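Local coordinates for protein putative NADH dehydrogenase/NAD(P)H nitroreductase (Bacteroides thetaiotaomicron VPI-5482, PDB 3KWK) that binds flavin mononucleotide and probably acts as an FMN-dependent oxidoreductase using NADH or NADPH, at residues A[88-93]-A[141-146]; A[63-68]-A[76-81]; A[23-28]-A[149-154]. All blocks are in the same frame, centred on the assembly; numbering follows the deposited sequence.

Contact 1. Residues A[88-93]-A[141-146]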
loop_
_atom_site.group_PDB
_atom_site.type_symbol
_atom_site.label_atom_id
_atom_site.label_comp_id
_atom_site.label_asym_id
_atom_site.label_seq_id
_atom_site.Cartn_x
_atom_site.Cartn_y
_atom_site.Cartn_z
ATOM N N CYS A 88 -2.839 -10.570 -7.114
ATOM C CA CYS A 88 -2.440 -11.840 -6.540
ATOM C C CYS A 88 -0.973 -11.812 -6.222
ATOM O O CYS A 88 -0.228 -11.022 -6.771
ATOM C CB CYS A 88 -2.657 -13.000 -7.517
ATOM S SG CYS A 88 -4.312 -13.101 -8.204
ATOM N N GLY A 89 -0.553 -12.749 -5.382
ATOM C CA GLY A 89 0.859 -12.894 -5.014
ATOM C C GLY A 89 1.359 -14.307 -5.208
ATOM O O GLY A 89 0.646 -15.257 -4.890
ATOM N N ASP A 90 2.578 -14.460 -5.726
ATOM C CA ASP A 90 3.168 -15.796 -5.830
ATOM C C ASP A 90 3.799 -16.185 -4.502
ATOM O O ASP A 90 4.931 -15.782 -4.191
ATOM C CB ASP A 90 4.168 -15.834 -6.979
ATOM C CG ASP A 90 4.705 -17.235 -7.233
ATOM O OD1 ASP A 90 4.434 -18.125 -6.404
ATOM O OD2 ASP A 90 5.319 -17.434 -8.312
ATOM N N SER A 91 3.032 -16.891 -3.678
ATOM C CA SER A 91 3.445 -17.272 -2.341
ATOM C C SER A 91 4.625 -18.261 -2.363
ATOM O O SER A 91 5.274 -18.457 -1.346
ATOM C CB SER A 91 2.257 -17.916 -1.624
ATOM O OG SER A 91 1.907 -19.139 -2.222
ATOM N N ALA A 92 4.920 -18.871 -3.521
ATOM C CA ALA A 92 6.069 -19.755 -3.631
ATOM C C ALA A 92 7.385 -18.968 -3.630
ATOM O O ALA A 92 8.438 -19.500 -3.218
ATOM C CB ALA A 92 5.982 -20.661 -4.875
ATOM N N ARG A 93 7.278 -17.711 -4.059
ATOM C CA ARG A 93 8.402 -16.802 -4.283
ATOM C C ARG A 93 8.658 -15.857 -3.110
ATOM O O ARG A 93 9.748 -15.364 -2.956
ATOM C CB ARG A 93 8.176 -15.995 -5.564
ATOM C CG ARG A 93 8.266 -16.853 -6.869
ATOM C CD ARG A 93 8.246 -16.005 -8.155
ATOM N NE ARG A 93 9.476 -15.261 -8.230
ATOM C CZ ARG A 93 9.607 -13.939 -8.331
ATOM N NH1 ARG A 93 8.553 -13.097 -8.522
ATOM N NH2 ARG A 93 10.837 -13.466 -8.297
ATOM N N PRO A 141 -3.037 -21.082 -10.451
ATOM C CA PRO A 141 -2.249 -22.142 -9.838
ATOM C C PRO A 141 -2.247 -22.054 -8.313
ATOM O O PRO A 141 -2.437 -20.978 -7.782
ATOM C CB PRO A 141 -0.864 -21.920 -10.425
ATOM C CG PRO A 141 -1.085 -21.170 -11.780
ATOM C CD PRO A 141 -2.246 -20.252 -11.394
ATOM N N GLU A 142 -2.017 -23.192 -7.648
ATOM C CA GLU A 142 -2.122 -23.316 -6.191
ATOM C C GLU A 142 -1.288 -22.285 -5.413
ATOM O O GLU A 142 -1.712 -21.773 -4.372
ATOM C CB GLU A 142 -1.706 -24.745 -5.787
ATOM C CG GLU A 142 -1.854 -25.054 -4.305
ATOM C CD GLU A 142 -1.845 -26.558 -4.005
ATOM O OE1 GLU A 142 -1.001 -27.275 -4.575
ATOM O OE2 GLU A 142 -2.681 -27.011 -3.192
ATOM N N ASN A 143 -0.119 -21.963 -5.958
ATOM C CA ASN A 143 0.848 -21.049 -5.318
ATOM C C ASN A 143 0.513 -19.573 -5.444
ATOM O O ASN A 143 1.041 -18.739 -4.722
ATOM C CB ASN A 143 2.269 -21.286 -5.829
ATOM C CG ASN A 143 2.384 -21.186 -7.344
ATOM O OD1 ASN A 143 1.733 -21.952 -8.063
ATOM N ND2 ASN A 143 3.280 -20.302 -7.839
ATOM N N ILE A 144 -0.365 -19.274 -6.394
ATOM C CA ILE A 144 -0.792 -17.903 -6.672
ATOM C C ILE A 144 -2.025 -17.579 -5.852
ATOM O O ILE A 144 -3.080 -18.149 -6.084
ATOM C CB ILE A 144 -1.058 -17.684 -8.171
ATOM C CG1 ILE A 144 0.146 -18.060 -9.035
ATOM C CG2 ILE A 144 -1.443 -16.212 -8.477
ATOM C CD1 ILE A 144 1.531 -17.393 -8.694
ATOM N N LEU A 145 -1.858 -16.691 -4.881
ATOM C CA LEU A 145 -2.903 -16.399 -3.915
ATOM C C LEU A 145 -3.515 -15.036 -4.178
ATOM O O LEU A 145 -2.793 -14.049 -4.260
ATOM C CB LEU A 145 -2.333 -16.460 -2.490
ATOM C CG LEU A 145 -1.627 -17.763 -2.145
ATOM C CD1 LEU A 145 -1.199 -17.721 -0.674
ATOM C CD2 LEU A 145 -2.461 -19.031 -2.447
ATOM N N PRO A 146 -4.850 -14.951 -4.209
ATOM C CA PRO A 146 -5.463 -13.638 -4.506
ATOM C C PRO A 146 -5.603 -12.768 -3.263
ATOM O O PRO A 146 -6.191 -13.217 -2.289
ATOM C CB PRO A 146 -6.848 -14.023 -5.071
ATOM C CG PRO A 146 -7.167 -15.324 -4.467
ATOM C CD PRO A 146 -5.851 -16.031 -4.219
#
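Gly89 and Leu145 form an antiparallel hydrogen-bonded pair between two middle strands of the sheet of this nitroreductase fold, 83-90 and 144-153. Gly89 N gives its hydrogen to Leu145 O at 2.8 Å, and Leu145 N returns one to Gly89 O. Cys88 with Pro146 and Asp90 with Ile144 are the flanking non-hydrogen-bonded pairs. Their side chains share one face of the sheet, where Cys88 CB packs on Ile144 CG2 at 3.6 Å. Cys88 SG lies against CA and CB of Pro146. Leu145 is on the other face and touches Met131 of helix 128-138 and Trp97.

Asp90 can be followed outward. Its CB meets Ile144 CD1 at 3.5 Å. CG stands anti to the backbone N (chi1 -174°) and rests on the same methyl. OD1 takes two hydrogen bonds from opposite faces of the carboxylate plane. In one, Asn143 ND2 lies 2.9 Å from Asp90 OD1, above the carboxylate plane, while OD1 is close to the plane of the amide. The other comes from Ala92 N and closes an Asx turn that begins at the last residue of the strand. Asp90 OD2 is 3.6 Å from Asn143 ND2, with Ile144 CD1 also near. The carboxylate is thus held between the turn and Asn143, which would be expected to limit its rotation.

Asn143 belongs to the type I turn from Pro141 to Ile144 that leads into the second strand. Its carbonyl oxygen is gripped twice by one residue: Ser91 N donates to it, and Ser91 OG donates to Asn143 O at 2.7 Å.

Contact 2. Residues A[63-68]-A[76-81]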
loop_
_atom_site.group_PDB
_atom_site.type_symbol
_atom_site.label_atom_id
_atom_site.label_comp_id
_atom_site.label_asym_id
_atom_site.label_seq_id
_atom_site.Cartn_x
_atom_site.Cartn_y
_atom_site.Cartn_z
ATOM N N ALA A 63 -19.479 -12.769 -17.879
ATOM C CA ALA A 63 -19.906 -13.929 -17.094
ATOM C C ALA A 63 -19.044 -14.214 -15.869
ATOM O O ALA A 63 -19.594 -14.603 -14.823
ATOM C CB ALA A 63 -20.014 -15.209 -17.999
ATOM N N LYS A 64 -17.712 -14.068 -15.981
ATOM C CA LYS A 64 -16.854 -14.310 -14.836
ATOM C C LYS A 64 -17.106 -13.246 -13.763
ATOM O O LYS A 64 -17.122 -13.517 -12.573
ATOM C CB LYS A 64 -15.342 -14.289 -15.159
ATOM C CG LYS A 64 -14.757 -15.514 -15.748
ATOM C CD LYS A 64 -13.245 -15.317 -15.957
ATOM C CE LYS A 64 -12.715 -16.388 -16.834
ATOM N NZ LYS A 64 -13.319 -17.632 -16.429
ATOM N N LEU A 65 -17.220 -12.011 -14.222
ATOM C CA LEU A 65 -17.461 -10.884 -13.319
ATOM C C LEU A 65 -18.752 -11.105 -12.516
ATOM O O LEU A 65 -18.777 -10.956 -11.291
ATOM C CB LEU A 65 -17.542 -9.584 -14.106
ATOM C CG LEU A 65 -16.224 -9.000 -14.648
ATOM C CD1 LEU A 65 -16.466 -7.854 -15.672
ATOM C CD2 LEU A 65 -15.259 -8.505 -13.550
ATOM N N ASP A 66 -19.802 -11.502 -13.221
ATOM C CA ASP A 66 -21.119 -11.723 -12.580
ATOM C C ASP A 66 -21.136 -12.961 -11.663
ATOM O O ASP A 66 -21.771 -12.974 -10.591
ATOM C CB ASP A 66 -22.177 -11.865 -13.678
ATOM C CG ASP A 66 -22.456 -10.530 -14.411
ATOM O OD1 ASP A 66 -21.999 -9.461 -13.957
ATOM O OD2 ASP A 66 -23.091 -10.574 -15.461
ATOM N N SER A 67 -20.408 -13.998 -12.061
ATOM C CA SER A 67 -20.302 -15.227 -11.281
ATOM C C SER A 67 -19.545 -14.948 -9.973
ATOM O O SER A 67 -19.968 -15.365 -8.895
ATOM C CB SER A 67 -19.642 -16.349 -12.089
ATOM O OG SER A 67 -20.510 -16.773 -13.124
HETATM N N MSE A 68 -18.457 -14.186 -10.071
HETATM C CA MSE A 68 -17.762 -13.743 -8.876
HETATM C C MSE A 68 -18.601 -12.861 -7.976
HETATM O O MSE A 68 -18.526 -12.975 -6.753
HETATM C CB MSE A 68 -16.403 -13.088 -9.227
HETATM C CG MSE A 68 -15.406 -14.133 -9.750
HETATM SE SE MSE A 68 -13.622 -13.316 -9.975
HETATM C CE MSE A 68 -14.090 -12.332 -11.451
ATOM N N LYS A 76 -20.436 -7.151 -4.658
ATOM C CA LYS A 76 -21.677 -7.203 -5.494
ATOM C C LYS A 76 -21.648 -6.185 -6.626
ATOM O O LYS A 76 -22.297 -6.373 -7.676
ATOM C CB LYS A 76 -22.924 -7.011 -4.634
ATOM C CG LYS A 76 -23.035 -8.045 -3.490
ATOM C CD LYS A 76 -23.134 -9.459 -4.013
ATOM C CE LYS A 76 -23.048 -10.484 -2.874
ATOM N NZ LYS A 76 -23.022 -11.843 -3.444
HETATM N N MSE A 77 -20.852 -5.132 -6.451
HETATM C CA MSE A 77 -20.700 -4.129 -7.491
HETATM C C MSE A 77 -19.978 -4.609 -8.739
HETATM O O MSE A 77 -19.924 -3.922 -9.762
HETATM C CB MSE A 77 -20.025 -2.863 -6.944
HETATM C CG MSE A 77 -18.501 -2.870 -6.735
HETATM SE SE MSE A 77 -17.885 -4.130 -5.384
HETATM C CE MSE A 77 -18.338 -3.107 -3.810
ATOM N N LEU A 78 -19.376 -5.796 -8.680
ATOM C CA LEU A 78 -18.865 -6.403 -9.917
ATOM C C LEU A 78 -19.914 -6.510 -11.046
ATOM O O LEU A 78 -19.532 -6.538 -12.193
ATOM C CB LEU A 78 -18.318 -7.794 -9.633
ATOM C CG LEU A 78 -16.944 -7.841 -8.941
ATOM C CD1 LEU A 78 -16.655 -9.255 -8.419
ATOM C CD2 LEU A 78 -15.848 -7.411 -9.938
ATOM N N THR A 79 -21.207 -6.597 -10.733
ATOM C CA THR A 79 -22.223 -6.723 -11.763
ATOM C C THR A 79 -22.371 -5.398 -12.520
ATOM O O THR A 79 -22.881 -5.374 -13.646
ATOM C CB THR A 79 -23.588 -7.180 -11.207
ATOM O OG1 THR A 79 -24.093 -6.197 -10.290
ATOM C CG2 THR A 79 -23.487 -8.572 -10.564
ATOM N N GLN A 80 -21.891 -4.295 -11.957
ATOM C CA GLN A 80 -21.981 -3.026 -12.696
ATOM C C GLN A 80 -20.642 -2.505 -13.176
ATOM O O GLN A 80 -20.548 -1.429 -13.775
ATOM C CB GLN A 80 -22.782 -1.973 -11.916
ATOM C CG GLN A 80 -22.295 -1.625 -10.586
ATOM C CD GLN A 80 -23.171 -0.555 -9.972
ATOM O OE1 GLN A 80 -22.959 0.599 -10.234
ATOM N NE2 GLN A 80 -24.147 -0.946 -9.146
ATOM N N ALA A 81 -19.584 -3.276 -12.935
ATOM C CA ALA A 81 -18.258 -2.958 -13.415
ATOM C C ALA A 81 -18.038 -3.633 -14.774
ATOM O O ALA A 81 -18.457 -4.788 -14.984
ATOM C CB ALA A 81 -17.171 -3.476 -12.363
HETATM O O HOH W 1 -23.992 -7.539 -15.022
#
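Leu65 and Leu78 carry the tight part of this contact, between helix 62-71 and the short 3-10 segment 76-79. Their side chains cross at about a right angle, and the methyls meet CD2 to CD2 at 3.8 Å. Leu78 CB also lies 3.6 Å from the backbone oxygen of Leu65. On the next turn of the helix, Met68 CB, from a selenomethionine, packs on Leu78 CD1 at 3.9 Å. The other methyl of Leu65, CD1, reaches Ala81 O. Val59, Ala84, Val149 and Pro151 of the sheet close round these leucines, so the leucine side chains are buried among apolar neighbours.

The outer side is looser and polar, and Thr79 there is exposed to solvent. Asp66 OD1 lies 3.5 Å from Thr79 CA and 3.8 Å from Thr79 CG2. No direct hydrogen bond joins the two segments. A water bridges them instead, donating to Asp66 OD1 and, at 2.8 Å, to Thr79 O. The same OD1 makes a salt bridge with Arg62, whose guanidinium also donates to Ala81 O. Arg62 therefore ties the aspartate to the far end of the loop.

The arrangement is a helix and the connection after it packed on one face of the nitroreductase sheet, with neighbouring Met77 lining the FMN pocket.

Contact 3. Residues A[23-28]-A[149-154]. With FMN (flavin mononucleotide), chain B.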
loop_
_atom_site.group_PDB
_atom_site.type_symbol
_atom_site.label_atom_id
_atom_site.label_comp_id
_atom_site.label_asym_id
_atom_site.label_seq_id
_atom_site.Cartn_x
_atom_site.Cartn_y
_atom_site.Cartn_z
ATOM N N ARG A 23 -18.021 2.363 -5.412
ATOM C CA ARG A 23 -18.718 1.107 -5.541
ATOM C C ARG A 23 -19.895 1.092 -6.505
ATOM O O ARG A 23 -20.651 0.103 -6.590
ATOM C CB ARG A 23 -19.243 0.680 -4.163
ATOM C CG ARG A 23 -18.150 0.607 -3.099
ATOM C CD ARG A 23 -18.669 0.035 -1.792
ATOM N NE ARG A 23 -17.578 -0.226 -0.855
ATOM C CZ ARG A 23 -17.030 0.685 -0.051
ATOM N NH1 ARG A 23 -17.424 1.954 0.007
ATOM N NH2 ARG A 23 -16.036 0.330 0.718
ATOM N N THR A 24 -20.041 2.174 -7.255
ATOM C CA THR A 24 -21.017 2.254 -8.343
ATOM C C THR A 24 -20.377 2.976 -9.514
ATOM O O THR A 24 -19.591 3.911 -9.340
ATOM C CB THR A 24 -22.298 2.967 -7.938
ATOM O OG1 THR A 24 -21.981 4.285 -7.493
ATOM C CG2 THR A 24 -23.118 2.189 -6.846
ATOM N N TYR A 25 -20.681 2.508 -10.723
ATOM C CA TYR A 25 -20.018 2.922 -11.950
ATOM C C TYR A 25 -21.011 3.218 -13.053
ATOM O O TYR A 25 -22.058 2.571 -13.181
ATOM C CB TYR A 25 -19.004 1.873 -12.448
ATOM C CG TYR A 25 -18.225 1.276 -11.318
ATOM C CD1 TYR A 25 -17.227 1.999 -10.663
ATOM C CD2 TYR A 25 -18.513 -0.026 -10.863
ATOM C CE1 TYR A 25 -16.541 1.464 -9.579
ATOM C CE2 TYR A 25 -17.867 -0.533 -9.782
ATOM C CZ TYR A 25 -16.897 0.189 -9.117
ATOM O OH TYR A 25 -16.271 -0.390 -8.006
ATOM N N LEU A 26 -20.654 4.185 -13.891
ATOM C CA LEU A 26 -21.413 4.414 -15.093
ATOM C C LEU A 26 -21.246 3.225 -16.025
ATOM O O LEU A 26 -20.241 2.502 -15.971
ATOM C CB LEU A 26 -20.888 5.646 -15.808
ATOM C CG LEU A 26 -20.989 6.977 -15.075
ATOM C CD1 LEU A 26 -20.311 8.119 -15.893
ATOM C CD2 LEU A 26 -22.447 7.312 -14.871
ATOM N N ASN A 27 -22.233 3.044 -16.894
ATOM C CA ASN A 27 -22.207 1.977 -17.864
ATOM C C ASN A 27 -21.430 2.449 -19.087
ATOM O O ASN A 27 -22.015 2.834 -20.109
ATOM C CB ASN A 27 -23.635 1.608 -18.257
ATOM C CG ASN A 27 -23.686 0.453 -19.234
ATOM O OD1 ASN A 27 -22.736 -0.315 -19.349
ATOM N ND2 ASN A 27 -24.805 0.343 -19.964
ATOM N N LYS A 28 -20.114 2.464 -18.956
ATOM C CA LYS A 28 -19.243 2.913 -20.019
ATOM C C LYS A 28 -17.879 2.351 -19.840
ATOM O O LYS A 28 -17.450 2.095 -18.724
ATOM C CB LYS A 28 -19.203 4.416 -20.142
ATOM C CG LYS A 28 -18.694 5.101 -18.998
ATOM C CD LYS A 28 -18.552 6.630 -19.287
ATOM C CE LYS A 28 -17.736 6.904 -20.541
ATOM N NZ LYS A 28 -17.170 8.288 -20.592
ATOM N N VAL A 149 -9.847 -8.208 -5.088
ATOM C CA VAL A 149 -10.504 -7.986 -6.344
ATOM C C VAL A 149 -10.844 -6.504 -6.385
ATOM O O VAL A 149 -11.531 -5.981 -5.489
ATOM C CB VAL A 149 -11.791 -8.835 -6.483
ATOM C CG1 VAL A 149 -12.467 -8.505 -7.803
ATOM C CG2 VAL A 149 -11.485 -10.368 -6.416
ATOM N N ILE A 150 -10.348 -5.809 -7.395
ATOM C CA ILE A 150 -10.592 -4.371 -7.527
ATOM C C ILE A 150 -11.473 -4.065 -8.747
ATOM O O ILE A 150 -10.958 -3.915 -9.875
ATOM C CB ILE A 150 -9.239 -3.596 -7.649
ATOM C CG1 ILE A 150 -8.282 -3.928 -6.510
ATOM C CG2 ILE A 150 -9.459 -2.049 -7.725
ATOM C CD1 ILE A 150 -6.918 -3.258 -6.639
ATOM N N PRO A 151 -12.790 -4.016 -8.543
ATOM C CA PRO A 151 -13.641 -3.452 -9.604
ATOM C C PRO A 151 -13.290 -1.972 -9.827
ATOM O O PRO A 151 -12.843 -1.276 -8.898
ATOM C CB PRO A 151 -15.051 -3.580 -9.048
ATOM C CG PRO A 151 -14.913 -4.374 -7.771
ATOM C CD PRO A 151 -13.524 -4.173 -7.288
ATOM N N PHE A 152 -13.463 -1.506 -11.050
ATOM C CA PHE A 152 -13.269 -0.108 -11.317
ATOM C C PHE A 152 -14.097 0.336 -12.502
ATOM O O PHE A 152 -14.623 -0.500 -13.260
ATOM C CB PHE A 152 -11.779 0.188 -11.545
ATOM C CG PHE A 152 -11.195 -0.504 -12.770
ATOM C CD1 PHE A 152 -10.723 -1.807 -12.700
ATOM C CD2 PHE A 152 -11.064 0.187 -13.967
ATOM C CE1 PHE A 152 -10.197 -2.403 -13.815
ATOM C CE2 PHE A 152 -10.530 -0.404 -15.077
ATOM C CZ PHE A 152 -10.093 -1.713 -14.999
ATOM N N GLY A 153 -14.228 1.656 -12.616
ATOM C CA GLY A 153 -15.006 2.276 -13.669
ATOM C C GLY A 153 -15.054 3.779 -13.483
ATOM O O GLY A 153 -14.488 4.322 -12.505
ATOM N N TYR A 154 -15.817 4.459 -14.336
ATOM C CA TYR A 154 -16.091 5.861 -14.094
ATOM C C TYR A 154 -17.128 5.927 -12.957
ATOM O O TYR A 154 -18.172 5.266 -13.044
ATOM C CB TYR A 154 -16.603 6.546 -15.354
ATOM C CG TYR A 154 -15.444 6.826 -16.286
ATOM C CD1 TYR A 154 -14.608 7.869 -16.015
ATOM C CD2 TYR A 154 -15.116 5.978 -17.354
ATOM C CE1 TYR A 154 -13.499 8.146 -16.847
ATOM C CE2 TYR A 154 -14.019 6.232 -18.164
ATOM C CZ TYR A 154 -13.228 7.314 -17.914
ATOM O OH TYR A 154 -12.119 7.613 -18.675
HETATM N N1 FMN B . -14.831 -2.578 0.438
HETATM C C2 FMN B . -15.818 -3.380 -0.057
HETATM O O2 FMN B . -16.806 -2.856 -0.600
HETATM N N3 FMN B . -15.728 -4.759 0.054
HETATM C C4 FMN B . -14.663 -5.386 0.665
HETATM O O4 FMN B . -14.618 -6.653 0.734
HETATM C C4A FMN B . -13.657 -4.560 1.174
HETATM N N5 FMN B . -12.562 -5.112 1.824
HETATM C C5A FMN B . -11.488 -4.330 2.152
HETATM C C6 FMN B . -10.333 -4.943 2.658
HETATM C C7 FMN B . -9.228 -4.155 2.941
HETATM C C7M FMN B . -7.928 -4.769 3.488
HETATM C C8 FMN B . -9.244 -2.788 2.742
HETATM C C8M FMN B . -8.005 -1.990 3.065
HETATM C C9 FMN B . -10.393 -2.185 2.260
HETATM C C9A FMN B . -11.527 -2.953 1.956
HETATM N N10 FMN B . -12.711 -2.371 1.494
HETATM C C10 FMN B . -13.727 -3.167 1.050
HETATM C "C1'" FMN B . -12.787 -0.900 1.313
HETATM C "C2'" FMN B . -13.004 -0.199 2.651
HETATM O "O2'" FMN B . -14.336 -0.409 3.132
HETATM C "C3'" FMN B . -12.655 1.301 2.564
HETATM O "O3'" FMN B . -11.266 1.472 2.288
HETATM C "C4'" FMN B . -12.977 2.062 3.882
HETATM O "O4'" FMN B . -14.398 2.081 4.076
HETATM C "C5'" FMN B . -12.417 3.486 3.904
HETATM O "O5'" FMN B . -13.037 4.167 2.817
HETATM P P FMN B . -12.148 4.853 1.634
HETATM O O1P FMN B . -11.417 3.729 0.877
HETATM O O2P FMN B . -13.272 5.513 0.808
HETATM O O3P FMN B . -11.171 5.846 2.232
HETATM O O HOH W 2 -17.438 2.692 -16.015
#
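The loop that delivers Arg23 to the FMN site runs over the end of the central strand 144-153, and Tyr25 is its main anchor there. The Tyr25 ring lies over the strand backbone. The carbonyl carbon of Phe152 sits 3.9 Å above one face, offset toward the rim, while Arg23 C covers the opposite face in a similar way. At the far end of the ring, Tyr25 OH is 3.6 Å from Pro151 CB and makes a weak hydrogen bond with Val22 O. Tyr25 CD1 comes 3.6 Å from Gly153 N; a side chain on Gly153 would run into Tyr25 CB. An alanine in place of Tyr25 would probably open a gap above Pro151 and Gly153 and let the loop carrying Arg23 shift.

Beyond the ring, Leu26 N donates to Tyr154 O at 2.8 Å. Tyr25 CA adds a CH...O contact to the same oxygen. One water gathers three backbone groups: it donates to Leu26 O and Lys28 O and accepts from Tyr154 N. The Lys28 chain bends at chi3 (-53°), which sets CE. Lys28 NZ stands over the face of the Tyr154 ring in a cation-pi contact, 4.7 Å from the ring centroid. The hydroxyl of Tyr154 is hydrogen-bonded to Glu31 and Lys34.

At the other end of the loop, Arg23 is extended from CG to NE and meets the flavin with one edge of its guanidinium. Arg23 NE donates to FMN O2 at 2.8 Å, nearly straight at 171°, and NH2 donates to FMN N1 at 3.2 Å. A basic side chain at the N1-C2=O2 edge is typical of FMN sites in the nitroreductase fold, where it could stabilise negative charge on the reduced ring.

Contacts 1 and 3 use opposite ends of strand 144-153, with centres about 26 Å apart on opposite sides of the chain's centre. Contact 1 pairs this strand with 83-90, its Pro146 side chain about 12 Å from a bound FMN. Contact 2 lies close to contact 3, centres about 10 Å apart, and its centre is about 23 Å from that of contact 1. Contacts 2 and 3 touch directly: Gln80 OE1 is 3.0 Å from Tyr25 N, a probable hydrogen bond, and Met77 packs on Arg23 and Tyr25. Met77 and Arg23 both line the FMN pocket, so segments 76-81 and 23-28 each supply a residue to it. Ser47 of the second subunit also binds that FMN.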